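Protein Vpx (Simian immunodeficiency virus, PDB 4CC9) recruits the host CUL4A-DDB1 E3 ligase through DCAF-1 to have the restriction factor SAMHD1 degraded by the proteasome. Local coordinates at residues 29-34 with 77-82. Numbering follows the deposited sequence.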
ATOM      1  N   PHE B  29     -25.833  -0.566   1.315  1.00 22.63           N
ATOM      2  CA  PHE B  29     -26.259  -1.102   2.614  1.00 23.05           C
ATOM      3  C   PHE B  29     -25.878  -2.563   2.772  1.00 22.71           C
ATOM      4  O   PHE B  29     -25.424  -2.965   3.839  1.00 29.27           O
ATOM      5  CB  PHE B  29     -27.764  -0.907   2.867  1.00 11.43           C
ATOM      6  CG  PHE B  29     -28.133   0.488   3.280  1.00 19.41           C
ATOM      7  CD1 PHE B  29     -27.769   0.981   4.540  1.00 22.37           C
ATOM      8  CD2 PHE B  29     -28.862   1.304   2.431  1.00 25.78           C
ATOM      9  CE1 PHE B  29     -28.115   2.274   4.937  1.00 17.29           C
ATOM     10  CE2 PHE B  29     -29.215   2.600   2.819  1.00 29.72           C
ATOM     11  CZ  PHE B  29     -28.838   3.085   4.073  1.00 26.60           C
ATOM     12  N   ASP B  30     -26.042  -3.356   1.716  1.00 21.98           N
ATOM     13  CA  ASP B  30     -25.661  -4.772   1.780  1.00 28.34           C
ATOM     14  C   ASP B  30     -24.149  -4.940   1.901  1.00 21.83           C
ATOM     15  O   ASP B  30     -23.676  -5.834   2.605  1.00 25.64           O
ATOM     16  CB  ASP B  30     -26.201  -5.570   0.578  1.00 32.86           C
ATOM     17  CG  ASP B  30     -27.716  -5.719   0.613  1.00 55.30           C
ATOM     18  OD1 ASP B  30     -28.311  -5.536   1.699  1.00 63.12           O
ATOM     19  OD2 ASP B  30     -28.316  -6.018  -0.441  1.00 67.08           O
ATOM     20  N   TRP B  31     -23.391  -4.087   1.218  1.00 15.32           N
ATOM     21  CA  TRP B  31     -21.938  -4.090   1.381  1.00 21.26           C
ATOM     22  C   TRP B  31     -21.579  -3.868   2.849  1.00 22.02           C
ATOM     23  O   TRP B  31     -20.705  -4.547   3.387  1.00 16.35           O
ATOM     24  CB  TRP B  31     -21.259  -3.007   0.532  1.00 20.19           C
ATOM     25  CG  TRP B  31     -19.830  -2.765   0.975  1.00 28.00           C
ATOM     26  CD1 TRP B  31     -18.743  -3.530   0.671  1.00 22.68           C
ATOM     27  CD2 TRP B  31     -19.353  -1.712   1.837  1.00 23.66           C
ATOM     28  NE1 TRP B  31     -17.616  -3.009   1.274  1.00 22.80           N
ATOM     29  CE2 TRP B  31     -17.962  -1.895   1.990  1.00 21.73           C
ATOM     30  CE3 TRP B  31     -19.962  -0.634   2.474  1.00 19.33           C
ATOM     31  CZ2 TRP B  31     -17.175  -1.040   2.764  1.00 22.76           C
ATOM     32  CZ3 TRP B  31     -19.177   0.214   3.245  1.00 26.28           C
ATOM     33  CH2 TRP B  31     -17.801  -0.000   3.389  1.00 25.47           C
ATOM     34  N   LEU B  32     -22.254  -2.919   3.497  1.00 18.45           N
ATOM     35  CA  LEU B  32     -21.899  -2.596   4.873  1.00 18.16           C
ATOM     36  C   LEU B  32     -22.207  -3.759   5.797  1.00 24.61           C
ATOM     37  O   LEU B  32     -21.364  -4.127   6.611  1.00 17.91           O
ATOM     38  CB  LEU B  32     -22.571  -1.314   5.352  1.00 14.16           C
ATOM     39  CG  LEU B  32     -22.448  -1.015   6.856  1.00 18.03           C
ATOM     40  CD1 LEU B  32     -20.991  -0.866   7.294  1.00 11.12           C
ATOM     41  CD2 LEU B  32     -23.249   0.236   7.239  1.00 13.00           C
ATOM     42  N   ASP B  33     -23.386  -4.361   5.644  1.00 26.91           N
ATOM     43  CA  ASP B  33     -23.787  -5.475   6.500  1.00 27.21           C
ATOM     44  C   ASP B  33     -22.894  -6.688   6.303  1.00 30.93           C
ATOM     45  O   ASP B  33     -22.419  -7.296   7.264  1.00 28.45           O
ATOM     46  CB  ASP B  33     -25.236  -5.860   6.229  1.00 31.43           C
ATOM     47  CG  ASP B  33     -26.225  -4.872   6.835  1.00 43.54           C
ATOM     48  OD1 ASP B  33     -25.965  -4.395   7.963  1.00 41.02           O
ATOM     49  OD2 ASP B  33     -27.252  -4.570   6.182  1.00 47.77           O
ATOM     50  N   ARG B  34     -22.659  -7.033   5.043  1.00 31.88           N
ATOM     51  CA  ARG B  34     -21.867  -8.208   4.724  1.00 23.90           C
ATOM     52  C   ARG B  34     -20.418  -8.052   5.179  1.00 25.38           C
ATOM     53  O   ARG B  34     -19.859  -8.988   5.759  1.00 22.38           O
ATOM     54  CB  ARG B  34     -21.961  -8.527   3.229  1.00 21.54           C
ATOM     55  CG  ARG B  34     -21.409  -9.888   2.847  1.00 32.14           C
ATOM     56  N   ARG B  77     -18.215   3.547  11.377  1.00 20.00           N
ATOM     57  CA  ARG B  77     -17.065   4.007  12.174  1.00 19.11           C
ATOM     58  C   ARG B  77     -16.322   2.814  12.782  1.00 19.36           C
ATOM     59  O   ARG B  77     -15.092   2.810  12.874  1.00 22.02           O
ATOM     60  CB  ARG B  77     -17.475   4.991  13.279  1.00 12.82           C
ATOM     61  CG  ARG B  77     -18.129   6.279  12.757  1.00 24.21           C
ATOM     62  CD  ARG B  77     -17.194   7.060  11.833  1.00 23.26           C
ATOM     63  NE  ARG B  77     -15.954   7.385  12.526  1.00 26.21           N
ATOM     64  CZ  ARG B  77     -15.732   8.513  13.201  1.00 32.76           C
ATOM     65  NH1 ARG B  77     -16.669   9.459  13.263  1.00 26.58           N
ATOM     66  NH2 ARG B  77     -14.561   8.697  13.820  1.00 37.32           N
ATOM     67  N   TYR B  78     -17.067   1.788  13.175  1.00 12.85           N
ATOM     68  CA  TYR B  78     -16.440   0.617  13.765  1.00 18.69           C
ATOM     69  C   TYR B  78     -15.598  -0.139  12.722  1.00 17.62           C
ATOM     70  O   TYR B  78     -14.466  -0.535  13.003  1.00 19.11           O
ATOM     71  CB  TYR B  78     -17.500  -0.304  14.398  1.00 12.88           C
ATOM     72  CG  TYR B  78     -16.988  -1.701  14.677  1.00 12.72           C
ATOM     73  CD1 TYR B  78     -16.234  -1.969  15.813  1.00 19.60           C
ATOM     74  CD2 TYR B  78     -17.262  -2.753  13.809  1.00  7.01           C
ATOM     75  CE1 TYR B  78     -15.763  -3.254  16.083  1.00 21.63           C
ATOM     76  CE2 TYR B  78     -16.797  -4.037  14.069  1.00 16.59           C
ATOM     77  CZ  TYR B  78     -16.045  -4.271  15.209  1.00 20.72           C
ATOM     78  OH  TYR B  78     -15.574  -5.523  15.483  1.00 20.92           O
ATOM     79  N   LEU B  79     -16.158  -0.346  11.532  1.00 15.56           N
ATOM     80  CA  LEU B  79     -15.446  -1.047  10.462  1.00 18.86           C
ATOM     81  C   LEU B  79     -14.122  -0.354  10.136  1.00 18.78           C
ATOM     82  O   LEU B  79     -13.089  -1.019  10.011  1.00 17.24           O
ATOM     83  CB  LEU B  79     -16.323  -1.159   9.198  1.00 16.65           C
ATOM     84  CG  LEU B  79     -15.718  -1.829   7.963  1.00 18.83           C
ATOM     85  CD1 LEU B  79     -15.315  -3.259   8.262  1.00 19.57           C
ATOM     86  CD2 LEU B  79     -16.683  -1.795   6.786  1.00 17.61           C
ATOM     87  N   CYS B  80     -14.139   0.974  10.020  1.00 18.64           N
ATOM     88  CA  CYS B  80     -12.913   1.695   9.668  1.00 18.71           C
ATOM     89  C   CYS B  80     -11.805   1.468  10.702  1.00 21.70           C
ATOM     90  O   CYS B  80     -10.632   1.322  10.339  1.00 27.11           O
ATOM     91  CB  CYS B  80     -13.186   3.190   9.429  1.00 13.08           C
ATOM     92  SG  CYS B  80     -14.235   3.543   7.940  1.00 26.76           S
ATOM     93  N   LEU B  81     -12.176   1.396  11.980  1.00 18.09           N
ATOM     94  CA  LEU B  81     -11.193   1.118  13.041  1.00 24.95           C
ATOM     95  C   LEU B  81     -10.605  -0.289  12.944  1.00 24.35           C
ATOM     96  O   LEU B  81      -9.398  -0.472  13.137  1.00 19.53           O
ATOM     97  CB  LEU B  81     -11.810   1.307  14.424  1.00 25.93           C
ATOM     98  CG  LEU B  81     -12.074   2.751  14.841  1.00 24.65           C
ATOM     99  CD1 LEU B  81     -12.915   2.776  16.104  1.00 17.36           C
ATOM    100  CD2 LEU B  81     -10.751   3.511  15.047  1.00 20.86           C
ATOM    101  N   ILE B  82     -11.449  -1.282  12.657  1.00 14.79           N
ATOM    102  CA  ILE B  82     -10.955  -2.652  12.535  1.00 14.24           C
ATOM    103  C   ILE B  82     -10.112  -2.819  11.270  1.00 25.46           C
ATOM    104  O   ILE B  82      -9.102  -3.547  11.291  1.00 19.92           O
ATOM    105  CB  ILE B  82     -12.084  -3.697  12.568  1.00 21.16           C
ATOM    106  CG1 ILE B  82     -12.909  -3.532  13.850  1.00 26.90           C
ATOM    107  CG2 ILE B  82     -11.505  -5.105  12.535  1.00 17.77           C
ATOM    108  CD1 ILE B  82     -12.059  -3.595  15.129  1.00 17.68           C
TER
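Leu79 reaches out from helix 71-91 and rests a single methyl, CD2, against both Trp31 and Leu32 of helix 25-43. The tighter part is at the six-membered ring of the indole: CD2 is 4.0 Å from Trp31 CH2 and 4.1 Å from Trp31 CZ2. The methyl approaches this ring at a slant. Leu32 gives a slacker second touch, its CD1 standing 4.4 Å from Leu79 CD2. In Leu79, CB already points across, CG lies anti to the backbone N (chi1 178°) and CD2 continues anti to CA, which makes this methyl the leading one. In Trp31, chi1 of 165° swings the far rim of the indole nearer to helix 71-91 than its CB direction alone would bring it. No hydrogen bond joins the segments, and only 93 Å² is buried, both sides summed.

Helices 25-43, 49-66 and 71-91 make up the three-helix fold of Vpx, and this contact ties the first to the third near the centre of the chain. Leu79 closes a stretch, 72-79, that is probably a nuclear localization signal. The backbones stay well apart, Leu32 CA and Leu79 CA being 8.7 Å from each other. Leu79 also packs on Thr35 and Ile39, which extends the apolar seam along helix 25-43. Tyr78 packs on helix 49-66, its ring edge-to-face with Trp56, while its OH hydrogen-bonds to Asn40 of helix 25-43.

Leu32 and Leu79 are buried, whereas Trp31 is partly exposed. Its NE1 hydrogen-bonds to a polar side chain of one partner protein, and a basic side chain of a second partner chain makes a cation-pi contact with the indole.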